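PDB 5OD4: secreted in xylem 3 from Fusarium oxysporum, which is a secreted fungal effector that probably suppresses plant immunity and, as Avr2, is also recognised by the host. Local coordinates for residues P3-P8 with E78-R83; T15-S20 with Y121-S126; D94-A99 with I111-D116. All blocks are in the same frame, centred on the assembly; numbering follows the deposited sequence. Where two conformers were deposited one is given.

Contact 1: P3-P8 with E78-R83; sequences PYCVFP and EIEVRR. With EDO (1,2-ethanediol), chain B.
The carboxylate of E80 reaches out from strand 78-83 and takes two successive backbone N-H groups of the N-terminal loop, so that the loop at C5-V6-F7 sits on one sheet of the beta-sandwich, on the side turned away from the other sheet. V6 N donates to OE2 of E80 at 2.9 Å, about 20° out of the carboxylate plane, and F7 N donates to OE1 of E80 at 3.1 Å, on the syn lone pair. Both bonds are nearly straight. Beyond CG the E80 chain is extended, which carries CD to the loop backbone. F7 and E80 cross at about a right angle, with F7 CD2 3.5 Å from E80 OE1 and the ring turned 55° from the carboxylate, while CG1 of V6 lies over the centre of the F7 ring. A water donates to both F7 O and OE1 of E80, and another joins Y4 O to OE2 of E78. The two glutamates approach closely, E78 OE2 to E80 OE2 being 2.5 Å, so one of these acids probably holds a proton; E78 OE1 also pairs with R100. C5 is tied to C95 by a disulfide, a second hold on the loop. Farther along, P8 lies across R82 at about a right angle, its CD over one face of the guanidinium and 3.6 Å from CD of R82.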
loop_
_atom_site.group_PDB
_atom_site.type_symbol
_atom_site.label_atom_id
_atom_site.label_comp_id
_atom_site.label_asym_id
_atom_site.label_seq_id
_atom_site.Cartn_x
_atom_site.Cartn_y
_atom_site.Cartn_z
ATOM N N PRO A 3 -10.472 -3.463 9.765
ATOM C CA PRO A 3 -9.524 -4.120 8.916
ATOM C C PRO A 3 -8.730 -5.206 9.668
ATOM O O PRO A 3 -8.280 -4.981 10.804
ATOM C CB PRO A 3 -8.632 -2.936 8.440
ATOM C CG PRO A 3 -9.456 -1.733 8.693
ATOM C CD PRO A 3 -10.296 -2.010 9.873
ATOM N N TYR A 4 -8.467 -6.301 8.986
ATOM C CA TYR A 4 -7.726 -7.420 9.529
ATOM C C TYR A 4 -6.410 -7.544 8.755
ATOM O O TYR A 4 -6.435 -7.640 7.534
ATOM C CB TYR A 4 -8.544 -8.689 9.340
ATOM C CG TYR A 4 -7.884 -9.966 9.805
ATOM C CD1 TYR A 4 -6.904 -10.627 9.029
ATOM C CD2 TYR A 4 -8.170 -10.526 11.035
ATOM C CE1 TYR A 4 -6.266 -11.772 9.450
ATOM C CE2 TYR A 4 -7.522 -11.689 11.453
ATOM C CZ TYR A 4 -6.585 -12.310 10.651
ATOM O OH TYR A 4 -5.925 -13.452 11.026
ATOM N N CYS A 5 -5.293 -7.575 9.480
ATOM C CA CYS A 5 -3.977 -7.681 8.850
ATOM C C CYS A 5 -3.340 -8.990 9.296
ATOM O O CYS A 5 -3.131 -9.213 10.484
ATOM C CB CYS A 5 -3.097 -6.503 9.258
ATOM S SG CYS A 5 -3.394 -4.940 8.435
ATOM N N VAL A 6 -3.019 -9.850 8.329
ATOM C CA VAL A 6 -2.348 -11.102 8.637
ATOM C C VAL A 6 -0.863 -10.886 8.932
ATOM O O VAL A 6 -0.249 -11.730 9.608
ATOM C CB VAL A 6 -2.614 -12.166 7.561
ATOM C CG1 VAL A 6 -1.721 -11.963 6.359
ATOM C CG2 VAL A 6 -2.502 -13.566 8.144
ATOM N N PHE A 7 -0.276 -9.791 8.433
ATOM C CA PHE A 7 1.118 -9.456 8.685
ATOM C C PHE A 7 1.145 -8.282 9.673
ATOM O O PHE A 7 0.312 -7.381 9.542
ATOM C CB PHE A 7 1.794 -9.018 7.388
ATOM C CG PHE A 7 1.692 -10.022 6.279
ATOM C CD1 PHE A 7 2.363 -11.251 6.364
ATOM C CD2 PHE A 7 0.894 -9.776 5.161
ATOM C CE1 PHE A 7 2.279 -12.173 5.330
ATOM C CE2 PHE A 7 0.799 -10.706 4.140
ATOM C CZ PHE A 7 1.488 -11.908 4.221
ATOM N N PRO A 8 2.063 -8.253 10.636
ATOM C CA PRO A 8 3.251 -9.110 10.769
ATOM C C PRO A 8 3.037 -10.336 11.637
ATOM O O PRO A 8 4.030 -10.986 12.020
ATOM C CB PRO A 8 4.278 -8.161 11.415
ATOM C CG PRO A 8 3.416 -7.287 12.281
ATOM C CD PRO A 8 2.200 -7.025 11.456
ATOM N N GLU A 78 -2.951 -10.434 -1.193
ATOM C CA GLU A 78 -3.332 -9.651 -0.026
ATOM C C GLU A 78 -2.491 -8.382 -0.007
ATOM O O GLU A 78 -1.264 -8.444 -0.144
ATOM C CB GLU A 78 -3.081 -10.499 1.224
ATOM C CG GLU A 78 -3.346 -9.823 2.555
ATOM C CD GLU A 78 -4.794 -9.598 2.876
ATOM O OE1 GLU A 78 -5.684 -9.906 2.089
ATOM O OE2 GLU A 78 -5.057 -9.082 4.007
ATOM N N ILE A 79 -3.145 -7.229 0.180
ATOM C CA ILE A 79 -2.493 -5.932 0.230
ATOM C C ILE A 79 -2.895 -5.286 1.551
ATOM O O ILE A 79 -4.079 -5.163 1.843
ATOM C CB ILE A 79 -2.943 -5.050 -0.943
ATOM C CG1 ILE A 79 -2.635 -5.697 -2.282
ATOM C CG2 ILE A 79 -2.301 -3.681 -0.855
ATOM C CD1 ILE A 79 -3.486 -5.199 -3.410
ATOM N N GLU A 80 -1.904 -4.928 2.381
ATOM C CA GLU A 80 -2.188 -4.403 3.716
ATOM C C GLU A 80 -1.398 -3.166 3.982
ATOM O O GLU A 80 -0.205 -3.101 3.665
ATOM C CB GLU A 80 -1.877 -5.469 4.785
ATOM C CG GLU A 80 -2.648 -6.740 4.629
ATOM C CD GLU A 80 -2.403 -7.804 5.680
ATOM O OE1 GLU A 80 -1.487 -7.677 6.521
ATOM O OE2 GLU A 80 -3.197 -8.789 5.669
ATOM N N VAL A 81 -2.037 -2.219 4.668
ATOM C CA VAL A 81 -1.374 -1.035 5.193
ATOM C C VAL A 81 -1.573 -0.987 6.698
ATOM O O VAL A 81 -2.725 -1.000 7.176
ATOM C CB VAL A 81 -1.896 0.261 4.555
ATOM C CG1 VAL A 81 -1.227 1.468 5.183
ATOM C CG2 VAL A 81 -1.697 0.229 3.052
ATOM N N ARG A 82 -0.469 -0.897 7.433
ATOM C CA ARG A 82 -0.495 -0.573 8.853
ATOM C C ARG A 82 -0.006 0.856 9.031
ATOM O O ARG A 82 0.782 1.367 8.231
ATOM C CB ARG A 82 0.385 -1.528 9.663
ATOM C CG ARG A 82 -0.076 -2.969 9.511
ATOM C CD ARG A 82 0.672 -3.956 10.371
ATOM N NE ARG A 82 0.301 -3.811 11.745
ATOM C CZ ARG A 82 1.029 -3.300 12.740
ATOM N NH1 ARG A 82 2.216 -2.775 12.592
ATOM N NH2 ARG A 82 0.470 -3.327 13.895
ATOM N N ARG A 83 -0.498 1.514 10.081
ATOM C CA ARG A 83 -0.008 2.856 10.425
ATOM C C ARG A 83 0.544 2.833 11.843
ATOM O O ARG A 83 -0.067 2.232 12.748
ATOM C CB ARG A 83 -1.073 3.928 10.222
ATOM C CG ARG A 83 -2.267 3.861 11.161
ATOM C CD ARG A 83 -3.239 5.001 10.893
ATOM N NE ARG A 83 -4.361 4.961 11.811
ATOM C CZ ARG A 83 -5.321 5.868 11.880
ATOM N NH1 ARG A 83 -5.249 6.964 11.134
ATOM N NH2 ARG A 83 -6.325 5.728 12.730
HETATM C C1 EDO B . -6.939 -14.953 14.368
HETATM O O1 EDO B . -6.903 -14.879 12.925
HETATM C C2 EDO B . -8.280 -14.548 14.958
HETATM O O2 EDO B . -8.632 -13.269 14.490
HETATM O O HOH W 1 -7.445 -9.080 5.419
HETATM O O HOH W 2 0.118 -5.627 7.378
#

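Contact 2: T15-S20 with Y121-S126; sequences TSFTTS and YYLTIS
Strands 17-20 and 121-126 run antiparallel, their axes 4.7 Å apart and 170° from one another, as edge strand and neighbour in one sheet of the beta-sandwich. F17 with I125 and T19 with L123 are hydrogen-bonded pairs, each closed by two N-H to O bonds; F17 N to I125 O and I125 N to F17 O are both 2.8 Å. T18 with T124 and S20 with Y122 are the non-hydrogen-bonded pairs between and beyond them, where CA-H groups approach the carbonyls, as T18 CA does L123 O at 3.2 Å. The two faces differ in chemistry. On one, F17, T19, L123 and I125 point to the other sheet: the F17 ring, whose CG is anti to the backbone N (chi1 176°), brings CD2 to 4.0 Å from CD1 of I125 and has CD2 of L123 at its edge. T19 crosses L123 obliquely, CG2 against CD2. H48 and I50 of the opposite sheet cover this side, H48 meeting F17 and I50 touching T19 and L123. The other face carries T18, T124, S20 and Y122. T18 and T124 lie side by side and point the same way, with CG2 of T18 3.7 Å from OG1 of T124. At the end of the pairing away from F17 and I125, CB of S20 sits near the Y122 ring, 3.6 Å from CD2 of Y122.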
loop_
_atom_site.group_PDB
_atom_site.type_symbol
_atom_site.label_atom_id
_atom_site.label_comp_id
_atom_site.label_asym_id
_atom_site.label_seq_id
_atom_site.Cartn_x
_atom_site.Cartn_y
_atom_site.Cartn_z
ATOM N N THR A 15 8.496 -13.669 -2.377
ATOM C CA THR A 15 7.853 -12.874 -3.419
ATOM C C THR A 15 6.952 -11.784 -2.837
ATOM O O THR A 15 6.200 -11.133 -3.574
ATOM C CB THR A 15 7.076 -13.750 -4.371
ATOM O OG1 THR A 15 6.088 -14.428 -3.607
ATOM C CG2 THR A 15 7.950 -14.708 -5.149
ATOM N N SER A 16 6.954 -11.614 -1.535
ATOM C CA SER A 16 6.248 -10.491 -0.940
ATOM C C SER A 16 7.016 -9.200 -1.165
ATOM O O SER A 16 8.239 -9.209 -1.320
ATOM C CB SER A 16 6.074 -10.721 0.547
ATOM O OG SER A 16 5.396 -11.948 0.844
ATOM N N PHE A 17 6.289 -8.098 -1.101
ATOM C CA PHE A 17 6.903 -6.774 -1.156
ATOM C C PHE A 17 6.490 -6.004 0.080
ATOM O O PHE A 17 5.313 -5.953 0.414
ATOM C CB PHE A 17 6.421 -6.022 -2.383
ATOM C CG PHE A 17 6.915 -4.602 -2.484
ATOM C CD1 PHE A 17 8.233 -4.325 -2.762
ATOM C CD2 PHE A 17 6.049 -3.547 -2.325
ATOM C CE1 PHE A 17 8.685 -3.013 -2.844
ATOM C CE2 PHE A 17 6.473 -2.239 -2.436
ATOM C CZ PHE A 17 7.790 -1.970 -2.704
ATOM N N THR A 18 7.461 -5.373 0.740
ATOM C CA THR A 18 7.193 -4.488 1.857
ATOM C C THR A 18 7.909 -3.183 1.645
ATOM O O THR A 18 9.038 -3.139 1.149
ATOM C CB THR A 18 7.642 -5.121 3.162
ATOM O OG1 THR A 18 9.040 -5.440 3.098
ATOM C CG2 THR A 18 6.861 -6.368 3.468
ATOM N N THR A 19 7.260 -2.108 2.063
ATOM C CA THR A 19 7.895 -0.799 2.087
ATOM C C THR A 19 7.227 0.051 3.159
ATOM O O THR A 19 6.141 -0.242 3.588
ATOM C CB THR A 19 7.859 -0.128 0.698
ATOM O OG1 THR A 19 8.744 0.988 0.712
ATOM C CG2 THR A 19 6.465 0.296 0.254
ATOM N N SER A 20 7.912 1.095 3.569
ATOM C CA SER A 20 7.312 2.067 4.458
ATOM C C SER A 20 7.504 3.450 3.903
ATOM O O SER A 20 8.422 3.700 3.141
ATOM C CB SER A 20 7.886 1.972 5.835
ATOM O OG SER A 20 9.260 2.253 5.819
ATOM N N TYR A 121 3.590 4.767 7.500
ATOM C CA TYR A 121 2.754 3.762 6.874
ATOM C C TYR A 121 3.601 2.611 6.366
ATOM O O TYR A 121 4.682 2.821 5.815
ATOM C CB TYR A 121 1.953 4.404 5.702
ATOM C CG TYR A 121 1.120 5.542 6.191
ATOM C CD1 TYR A 121 -0.081 5.309 6.823
ATOM C CD2 TYR A 121 1.549 6.844 6.097
ATOM C CE1 TYR A 121 -0.844 6.357 7.327
ATOM C CE2 TYR A 121 0.817 7.907 6.605
ATOM C CZ TYR A 121 -0.372 7.647 7.227
ATOM O OH TYR A 121 -1.148 8.657 7.772
ATOM N N TYR A 122 3.085 1.393 6.541
ATOM C CA TYR A 122 3.806 0.159 6.188
ATOM C C TYR A 122 2.931 -0.650 5.262
ATOM O O TYR A 122 1.866 -1.122 5.676
ATOM C CB TYR A 122 4.149 -0.646 7.459
ATOM C CG TYR A 122 5.097 0.099 8.367
ATOM C CD1 TYR A 122 4.650 1.122 9.228
ATOM C CD2 TYR A 122 6.440 -0.188 8.337
ATOM C CE1 TYR A 122 5.523 1.807 10.049
ATOM C CE2 TYR A 122 7.357 0.524 9.148
ATOM C CZ TYR A 122 6.867 1.519 9.972
ATOM O OH TYR A 122 7.736 2.212 10.791
ATOM N N LEU A 123 3.373 -0.823 4.022
ATOM C CA LEU A 123 2.647 -1.550 3.001
ATOM C C LEU A 123 3.259 -2.941 2.837
ATOM O O LEU A 123 4.477 -3.074 2.716
ATOM C CB LEU A 123 2.776 -0.799 1.665
ATOM C CG LEU A 123 2.274 -1.480 0.407
ATOM C CD1 LEU A 123 0.772 -1.703 0.469
ATOM C CD2 LEU A 123 2.663 -0.676 -0.825
ATOM N N THR A 124 2.388 -3.946 2.774
ATOM C CA THR A 124 2.803 -5.321 2.436
ATOM C C THR A 124 1.909 -5.808 1.321
ATOM O O THR A 124 0.682 -5.662 1.389
ATOM C CB THR A 124 2.705 -6.257 3.633
ATOM O OG1 THR A 124 3.474 -5.766 4.726
ATOM C CG2 THR A 124 3.200 -7.657 3.292
ATOM N N ILE A 125 2.516 -6.421 0.312
ATOM C CA ILE A 125 1.808 -7.094 -0.802
ATOM C C ILE A 125 2.307 -8.527 -0.807
ATOM O O ILE A 125 3.531 -8.764 -0.867
ATOM C CB ILE A 125 2.126 -6.437 -2.147
ATOM C CG1 ILE A 125 1.737 -4.941 -2.151
ATOM C CG2 ILE A 125 1.430 -7.160 -3.278
ATOM C CD1 ILE A 125 2.225 -4.169 -3.363
ATOM N N SER A 126 1.389 -9.500 -0.781
ATOM C CA SER A 126 1.802 -10.917 -0.782
ATOM C C SER A 126 0.784 -11.774 -1.478
ATOM O O SER A 126 -0.396 -11.616 -1.275
ATOM C CB SER A 126 1.963 -11.399 0.650
ATOM O OG SER A 126 2.483 -12.702 0.667
HETATM O O HOH W 3 3.998 -13.982 2.418
#

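Contact 3: D94-A99 with I111-D116; sequences DCFHTA and ISWDAD
Mainly side chains join strands 94-99 and 111-114 across the interior, for each belongs to an outermost strand of a different sheet and no hydrogen bond links them. Their axes come no closer than 7.6 Å, with directions 150° apart. F96 and W113 make the aromatic part, a T-shaped (edge-to-face) pair: the F96 edge is turned to the face of the indole, CE2 standing 3.4 Å from CG of W113, and the planes are inclined at 63°. W113 CG lies between the backbone N and the carbonyl carbon (chi1 63°), which places CG, the indole atom nearest F96 CE2, against it. H97 follows closely, its CD2 over the centre of the F96 ring and its CB only 3.4 Å from CG2 of I111. The carbonyl O of S112 lies over one face of the imidazole, toward its rim, 3.9 Å from NE2 of H97. At the other end, CB of A99 packs on CG1 of I111 at 3.7 Å, and CD1 of I111 reaches the T98 carbonyl carbon. V81 and I79 of strand 77-85 flank the contact, V81 touching W113 and I111, I79 touching I111, while Y121 meets the indole ring. F96 and H97 both face V81 in the neighbouring strand, a classic beta bulge that lets two successive side chains turn toward the other sheet, at this edge of the beta-sandwich.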
loop_
_atom_site.group_PDB
_atom_site.type_symbol
_atom_site.label_atom_id
_atom_site.label_comp_id
_atom_site.label_asym_id
_atom_site.label_seq_id
_atom_site.Cartn_x
_atom_site.Cartn_y
_atom_site.Cartn_z
ATOM N N ASP A 94 -1.537 0.111 14.051
ATOM C CA ASP A 94 -2.870 -0.289 13.706
ATOM C C ASP A 94 -2.912 -0.907 12.324
ATOM O O ASP A 94 -2.261 -0.386 11.411
ATOM C CB ASP A 94 -3.833 0.940 13.574
ATOM C CG ASP A 94 -3.880 1.848 14.692
ATOM O OD1 ASP A 94 -3.928 1.362 15.838
ATOM O OD2 ASP A 94 -3.915 3.117 14.411
ATOM N N CYS A 95 -3.733 -1.940 12.142
ATOM C CA CYS A 95 -4.119 -2.354 10.801
ATOM C C CYS A 95 -5.088 -1.304 10.276
ATOM O O CYS A 95 -6.139 -1.103 10.853
ATOM C CB CYS A 95 -4.784 -3.725 10.820
ATOM S SG CYS A 95 -5.212 -4.330 9.169
ATOM N N PHE A 96 -4.711 -0.631 9.211
ATOM C CA PHE A 96 -5.383 0.571 8.764
ATOM C C PHE A 96 -6.314 0.319 7.597
ATOM O O PHE A 96 -7.505 0.669 7.648
ATOM C CB PHE A 96 -4.305 1.622 8.453
ATOM C CG PHE A 96 -4.812 3.006 8.169
ATOM C CD1 PHE A 96 -5.910 3.554 8.791
ATOM C CD2 PHE A 96 -4.076 3.814 7.276
ATOM C CE1 PHE A 96 -6.318 4.860 8.495
ATOM C CE2 PHE A 96 -4.448 5.120 7.006
ATOM C CZ PHE A 96 -5.572 5.644 7.622
ATOM N N HIS A 97 -5.808 -0.284 6.529
ATOM C CA HIS A 97 -6.626 -0.604 5.359
ATOM C C HIS A 97 -6.067 -1.839 4.690
ATOM O O HIS A 97 -4.866 -2.066 4.726
ATOM C CB HIS A 97 -6.634 0.542 4.337
ATOM C CG HIS A 97 -7.404 1.736 4.756
ATOM N ND1 HIS A 97 -8.767 1.727 4.875
ATOM C CD2 HIS A 97 -7.002 2.963 5.180
ATOM C CE1 HIS A 97 -9.175 2.919 5.304
ATOM N NE2 HIS A 97 -8.117 3.688 5.490
ATOM N N THR A 98 -6.946 -2.583 4.029
ATOM C CA THR A 98 -6.520 -3.726 3.232
ATOM C C THR A 98 -7.264 -3.760 1.914
ATOM O O THR A 98 -8.324 -3.146 1.760
ATOM C CB THR A 98 -6.744 -5.055 3.979
ATOM O OG1 THR A 98 -8.143 -5.271 4.090
ATOM C CG2 THR A 98 -6.107 -5.078 5.379
ATOM N N ALA A 99 -6.701 -4.503 0.963
ATOM C CA ALA A 99 -7.331 -4.712 -0.329
ATOM C C ALA A 99 -6.878 -6.043 -0.885
ATOM O O ALA A 99 -5.981 -6.673 -0.394
ATOM C CB ALA A 99 -7.005 -3.583 -1.290
ATOM N N ILE A 111 -6.274 1.513 -2.361
ATOM C CA ILE A 111 -6.536 1.949 -1.001
ATOM C C ILE A 111 -6.323 3.444 -0.932
ATOM O O ILE A 111 -5.371 3.936 -1.531
ATOM C CB ILE A 111 -5.591 1.231 -0.026
ATOM C CG1 ILE A 111 -5.814 -0.262 -0.041
ATOM C CG2 ILE A 111 -5.668 1.815 1.349
ATOM C CD1 ILE A 111 -4.793 -1.040 0.733
ATOM N N SER A 112 -7.156 4.159 -0.175
ATOM C CA SER A 112 -6.896 5.599 0.007
ATOM C C SER A 112 -7.398 6.054 1.349
ATOM O O SER A 112 -8.237 5.408 1.967
ATOM C CB SER A 112 -7.511 6.432 -1.108
ATOM O OG SER A 112 -8.924 6.402 -1.097
ATOM N N TRP A 113 -6.863 7.196 1.775
ATOM C CA TRP A 113 -7.208 7.770 3.085
ATOM C C TRP A 113 -6.885 9.247 3.094
ATOM O O TRP A 113 -6.137 9.741 2.256
ATOM C CB TRP A 113 -6.518 7.038 4.230
ATOM C CG TRP A 113 -5.022 7.085 4.235
ATOM C CD1 TRP A 113 -4.227 8.014 4.829
ATOM C CD2 TRP A 113 -4.139 6.105 3.689
ATOM N NE1 TRP A 113 -2.903 7.673 4.702
ATOM C CE2 TRP A 113 -2.827 6.499 4.004
ATOM C CE3 TRP A 113 -4.325 4.894 2.987
ATOM C CZ2 TRP A 113 -1.733 5.729 3.661
ATOM C CZ3 TRP A 113 -3.220 4.170 2.635
ATOM C CH2 TRP A 113 -1.950 4.580 2.964
ATOM N N ASP A 114 -7.438 9.976 4.055
ATOM C CA ASP A 114 -7.116 11.401 4.210
ATOM C C ASP A 114 -5.651 11.509 4.658
ATOM O O ASP A 114 -5.249 10.943 5.661
ATOM C CB ASP A 114 -8.025 12.047 5.245
ATOM C CG ASP A 114 -9.462 12.159 4.803
ATOM O OD1 ASP A 114 -9.786 12.107 3.610
ATOM O OD2 ASP A 114 -10.305 12.424 5.693
ATOM N N ALA A 115 -4.871 12.296 3.934
ATOM C CA ALA A 115 -3.440 12.357 4.193
ATOM C C ALA A 115 -3.169 12.863 5.594
ATOM O O ALA A 115 -3.803 13.828 6.048
ATOM C CB ALA A 115 -2.780 13.238 3.162
ATOM N N ASP A 116 -2.210 12.241 6.273
ATOM C CA ASP A 116 -1.908 12.541 7.665
ATOM C C ASP A 116 -0.433 12.282 7.922
ATOM O O ASP A 116 0.046 11.150 7.800
ATOM C CB ASP A 116 -2.809 11.744 8.600
ATOM C CG ASP A 116 -2.682 12.161 10.092
ATOM O OD1 ASP A 116 -1.660 12.668 10.510
ATOM O OD2 ASP A 116 -3.663 11.961 10.864
#

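How the contacts relate
Contacts 1 and 2 meet on the same sheet, where strands 77-85 and 119-127 are neighbours: E78 N lies 2.8 Å from S126 O, and F7 packs on S126. Contact 1 lies on the outer side of that sheet, nearer the surface, and is polar, carried by the buried acid of E80, its partly exposed neighbour E78 and waters. Contact 2 is backbone pairing within the sheet; its F17-L123-I125 face turns to the interior, its threonine-bearing face outward. Contact 3 spans to the second sheet, almost wholly by side-chain packing, with I111 and W113 in the core. A disulfide joins contacts 1 and 3, and Y121 links contact 2 to contact 3, its hydroxyl bonding D116 O.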